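PDB 4BFC: 3-deoxy-d-manno-octulosonic-acid transferase from Acinetobacter baumannii, which probably transfers Kdo from CMP-Kdo to the lipid A precursor in lipopolysaccharide assembly, the present construct being its C-terminal CMP-Kdo-binding domain. Local coordinates for residues E86-C91 / V113-S118; I97-R100 / G104-I107. One frame throughout, in Å; residues are numbered along the deposited sequence.

After strand 72-78 the chain forms helix 84-93, then edge strand 98-100, then a loop, and then strand 113-115, the next strand inward in the parallel sheet. Contact 1 closes the longer excursion by laying the helix over strand 113-115. Contact 2 lies wholly within that excursion and closes a short loop, joining strand 98-100 to residues 104-107 just after it. The two therefore nest and do not cross, and their centres are about 9 Å apart. Backbone pairing of the two strands joins them, as do the cation-pi contact of Phe88 with Arg100 and the hydrogen bond between Tyr114 OH and Gln105 O. Together they tie helix, sheet edge and connecting loop into one corner.

Contact 1. Residues E86-C91 / V113-S118; sequences EVFEIC and VYLADS
Leu115 of strand 113-115 divides its two methyls between neighbours in residues 86-91 of helix 84-93. CD1 meets Val87 CG1 at 3.9 Å, while CD2 lies 3.7 Å from Phe88 CB and near the plane of the phenyl ring, at its edge. The side chains of Phe88 and Leu115 run at about a right angle to each other. Leu115 CB points to the helix, and CG anti to the backbone N (chi1 178°) sets both methyls against it; a branched apolar residue suits a place where two neighbours must be touched at once. One helical turn on from Val87, Cys91 SG packs 3.8 Å from Val113 CG1.

Helix and strand run nearly antiparallel, at 168° with axes 9.9 Å apart. Helix 84-93 is the crossover of a beta-alpha-beta unit from strand 72-78 to strand 98-100, and it covers strand 113-115, which is inserted between those two; the Rossmann-like domain is consistent with a GT-B glycosyltransferase. Val113 and Leu115 face the helix, whereas the alternate residue Tyr114 points away and sets its ring edge-to-face with Trp37.

No hydrogen bond crosses between the two segments. The polar ends engage other partners: Tyr114 OH bonds to Gln105 O, Asp117 forms a salt bridge with Arg100, itself in cation-pi contact with the Phe88 ring, and the Glu86 carboxylate accepts backbone N-H groups of Thr168 and Ile169 of a second subunit.

Contact 2. Residues I97-R100 / G104-I107; sequences ITHR and GQSI
Gln105 folds its side chain back over strand 98-100 and accepts the N-H of Arg100 through OE1, 2.8 Å from Arg100 N. The donor lies in the carbonyl plane, on a lone pair, with an N-H...O angle of 158°. In return Gln105 N donates to Arg100 O at 3.1 Å. Gln105 thus meets both backbone polar groups of Arg100, the carbonyl through its own N-H and the N-H through a side chain whose extended reach beyond CG (chi2 174°) brings OE1 to it. A water bridges OE1 to Thr98 O, donating to each, so OE1 takes two bonds that help fix the amide's rotation.

The remaining contacts are by packing. The imidazole of His99 and the amide of Gln105 stand almost perpendicular, 85° apart, with OE1 at the ring edge; His99 CB also lies 3.5 Å from Ser106 O. Gly104, lacking a CB, easily adopts its positive phi just before the chain turns back to Gln105.

Arg100 leads its guanidinium away from the loop to a salt bridge with Asp85 near helix 84-93. Strand 98-100 is bonded through His99 to strand 113-115 on one edge, while on the other Arg100 offers its N-H and carbonyl to residues 104-107.

Contact 1. Residues E86-C91 / V113-S118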
# COMPACT_ATOMS: atom_id res chain seq x y z
N GLU A 86 -3.05 17.21 -0.68
CA GLU A 86 -2.99 17.23 -2.17
C GLU A 86 -4.38 17.39 -2.78
O GLU A 86 -4.58 18.21 -3.67
CB GLU A 86 -2.29 15.99 -2.75
CG GLU A 86 -2.48 15.73 -4.25
CD GLU A 86 -1.75 16.73 -5.13
OE1 GLU A 86 -0.97 17.59 -4.60
OE2 GLU A 86 -1.98 16.70 -6.38
N VAL A 87 -5.31 16.59 -2.29
CA VAL A 87 -6.68 16.64 -2.80
C VAL A 87 -7.36 17.97 -2.40
O VAL A 87 -8.06 18.52 -3.24
CB VAL A 87 -7.42 15.40 -2.35
CG1 VAL A 87 -8.90 15.47 -2.78
CG2 VAL A 87 -6.78 14.14 -2.93
N PHE A 88 -7.11 18.50 -1.17
CA PHE A 88 -7.60 19.82 -0.84
C PHE A 88 -7.13 20.82 -1.93
O PHE A 88 -7.97 21.59 -2.46
CB PHE A 88 -7.19 20.25 0.57
CG PHE A 88 -7.83 21.56 0.97
CD1 PHE A 88 -9.21 21.61 1.19
CD2 PHE A 88 -7.06 22.72 1.09
CE1 PHE A 88 -9.83 22.79 1.56
CE2 PHE A 88 -7.67 23.92 1.45
CZ PHE A 88 -9.06 23.96 1.67
N GLU A 89 -5.85 20.78 -2.30
CA GLU A 89 -5.35 21.68 -3.36
C GLU A 89 -6.03 21.51 -4.72
O GLU A 89 -6.25 22.50 -5.43
CB GLU A 89 -3.85 21.61 -3.53
CG GLU A 89 -3.09 22.07 -2.33
CD GLU A 89 -3.44 23.49 -1.96
OE1 GLU A 89 -3.35 24.38 -2.83
OE2 GLU A 89 -3.84 23.69 -0.80
N ILE A 90 -6.35 20.28 -5.10
CA ILE A 90 -7.12 19.97 -6.32
C ILE A 90 -8.46 20.68 -6.27
O ILE A 90 -8.86 21.33 -7.25
CB ILE A 90 -7.28 18.45 -6.50
CG1 ILE A 90 -5.93 17.79 -6.79
CG2 ILE A 90 -8.33 18.12 -7.57
CD1 ILE A 90 -5.94 16.25 -6.74
N CYS A 91 -9.14 20.58 -5.12
CA CYS A 91 -10.48 21.19 -4.92
C CYS A 91 -10.39 22.71 -5.01
O CYS A 91 -11.21 23.35 -5.68
CB CYS A 91 -11.00 20.78 -3.54
SG CYS A 91 -11.40 19.03 -3.45
N VAL A 113 -17.86 20.75 -1.99
CA VAL A 113 -17.10 19.48 -1.81
C VAL A 113 -16.83 19.36 -0.31
O VAL A 113 -16.38 20.32 0.32
CB VAL A 113 -15.76 19.50 -2.57
CG1 VAL A 113 -14.92 18.20 -2.30
CG2 VAL A 113 -15.99 19.68 -4.08
N TYR A 114 -17.10 18.20 0.25
CA TYR A 114 -16.69 17.92 1.58
C TYR A 114 -15.53 16.95 1.50
O TYR A 114 -15.72 15.80 1.09
CB TYR A 114 -17.86 17.30 2.33
CG TYR A 114 -17.59 17.20 3.80
CD1 TYR A 114 -17.46 18.34 4.60
CD2 TYR A 114 -17.41 15.93 4.40
CE1 TYR A 114 -17.21 18.23 5.98
CE2 TYR A 114 -17.20 15.79 5.77
CZ TYR A 114 -17.04 16.97 6.55
OH TYR A 114 -16.83 16.81 7.91
N LEU A 115 -14.34 17.44 1.87
CA LEU A 115 -13.18 16.53 1.93
C LEU A 115 -13.19 15.77 3.25
O LEU A 115 -13.00 16.35 4.37
CB LEU A 115 -11.91 17.30 1.74
CG LEU A 115 -10.61 16.54 1.82
CD1 LEU A 115 -10.53 15.39 0.76
CD2 LEU A 115 -9.46 17.53 1.58
N ALA A 116 -13.46 14.47 3.16
CA ALA A 116 -13.52 13.61 4.31
C ALA A 116 -12.12 13.05 4.66
O ALA A 116 -11.80 11.84 4.50
CB ALA A 116 -14.62 12.51 4.16
N ASP A 117 -11.28 13.95 5.10
CA ASP A 117 -9.85 13.72 5.34
C ASP A 117 -9.63 13.25 6.77
O ASP A 117 -8.95 13.97 7.58
CB ASP A 117 -8.99 14.91 4.93
CG ASP A 117 -9.35 16.23 5.64
OD1 ASP A 117 -10.46 16.34 6.21
OD2 ASP A 117 -8.44 17.08 5.68
N SER A 118 -10.10 12.04 7.04
CA SER A 118 -9.96 11.40 8.35
C SER A 118 -9.76 9.90 8.18
O SER A 118 -9.93 9.36 7.11
CB SER A 118 -11.23 11.66 9.13
OG SER A 118 -12.35 10.92 8.60

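Contact 2. Residues I97-R100 / G104-I107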
# COMPACT_ATOMS: atom_id res chain seq x y z
N ILE A 97 -16.09 25.43 -3.32
CA ILE A 97 -16.13 25.69 -1.88
C ILE A 97 -15.95 24.34 -1.17
O ILE A 97 -16.82 23.45 -1.31
CB ILE A 97 -17.43 26.40 -1.45
CG1 ILE A 97 -17.48 27.82 -2.05
CG2 ILE A 97 -17.57 26.39 0.08
CD1 ILE A 97 -18.83 28.51 -1.93
N THR A 98 -14.89 24.20 -0.36
CA THR A 98 -14.48 22.89 0.21
C THR A 98 -14.27 22.99 1.72
O THR A 98 -13.55 23.90 2.18
CB THR A 98 -13.16 22.45 -0.45
OG1 THR A 98 -13.28 22.51 -1.88
CG2 THR A 98 -12.70 20.96 -0.03
N HIS A 99 -14.97 22.15 2.47
CA HIS A 99 -14.86 22.02 3.92
C HIS A 99 -14.26 20.70 4.25
O HIS A 99 -14.30 19.72 3.44
CB HIS A 99 -16.21 22.26 4.56
CG HIS A 99 -16.73 23.64 4.26
ND1 HIS A 99 -16.04 24.78 4.57
CD2 HIS A 99 -17.84 24.04 3.53
CE1 HIS A 99 -16.73 25.85 4.11
NE2 HIS A 99 -17.82 25.39 3.47
N ARG A 100 -13.59 20.66 5.40
CA ARG A 100 -12.72 19.49 5.77
C ARG A 100 -13.07 18.84 7.09
O ARG A 100 -13.20 19.51 8.13
CB ARG A 100 -11.23 19.92 5.85
CG ARG A 100 -10.67 20.58 4.62
CD ARG A 100 -9.23 20.97 4.84
NE ARG A 100 -8.41 19.77 4.74
CZ ARG A 100 -7.09 19.76 4.37
NH1 ARG A 100 -6.43 20.88 4.08
NH2 ARG A 100 -6.44 18.58 4.23
N GLY A 104 -12.78 19.77 11.75
CA GLY A 104 -14.07 19.65 12.45
C GLY A 104 -15.15 20.43 11.71
O GLY A 104 -16.11 20.93 12.32
N GLN A 105 -14.98 20.56 10.40
CA GLN A 105 -16.04 21.24 9.62
C GLN A 105 -17.17 20.30 9.25
O GLN A 105 -17.03 19.05 9.23
CB GLN A 105 -15.51 21.96 8.42
CG GLN A 105 -14.55 23.11 8.82
CD GLN A 105 -13.86 23.79 7.66
OE1 GLN A 105 -13.46 23.18 6.69
NE2 GLN A 105 -13.68 25.12 7.79
N SER A 106 -18.28 20.94 8.89
CA SER A 106 -19.49 20.25 8.47
C SER A 106 -19.83 20.60 6.98
O SER A 106 -19.16 21.39 6.30
CB SER A 106 -20.61 20.69 9.40
OG SER A 106 -20.85 22.11 9.30
N ILE A 107 -20.90 19.99 6.46
CA ILE A 107 -21.39 20.41 5.15
C ILE A 107 -22.32 21.64 5.34
O ILE A 107 -23.34 21.48 5.99
CB ILE A 107 -22.15 19.22 4.50
CG1 ILE A 107 -21.10 18.15 4.07
CG2 ILE A 107 -23.00 19.70 3.30
CD1 ILE A 107 -21.68 16.79 3.54
O HOH W 1 -11.77 24.04 4.55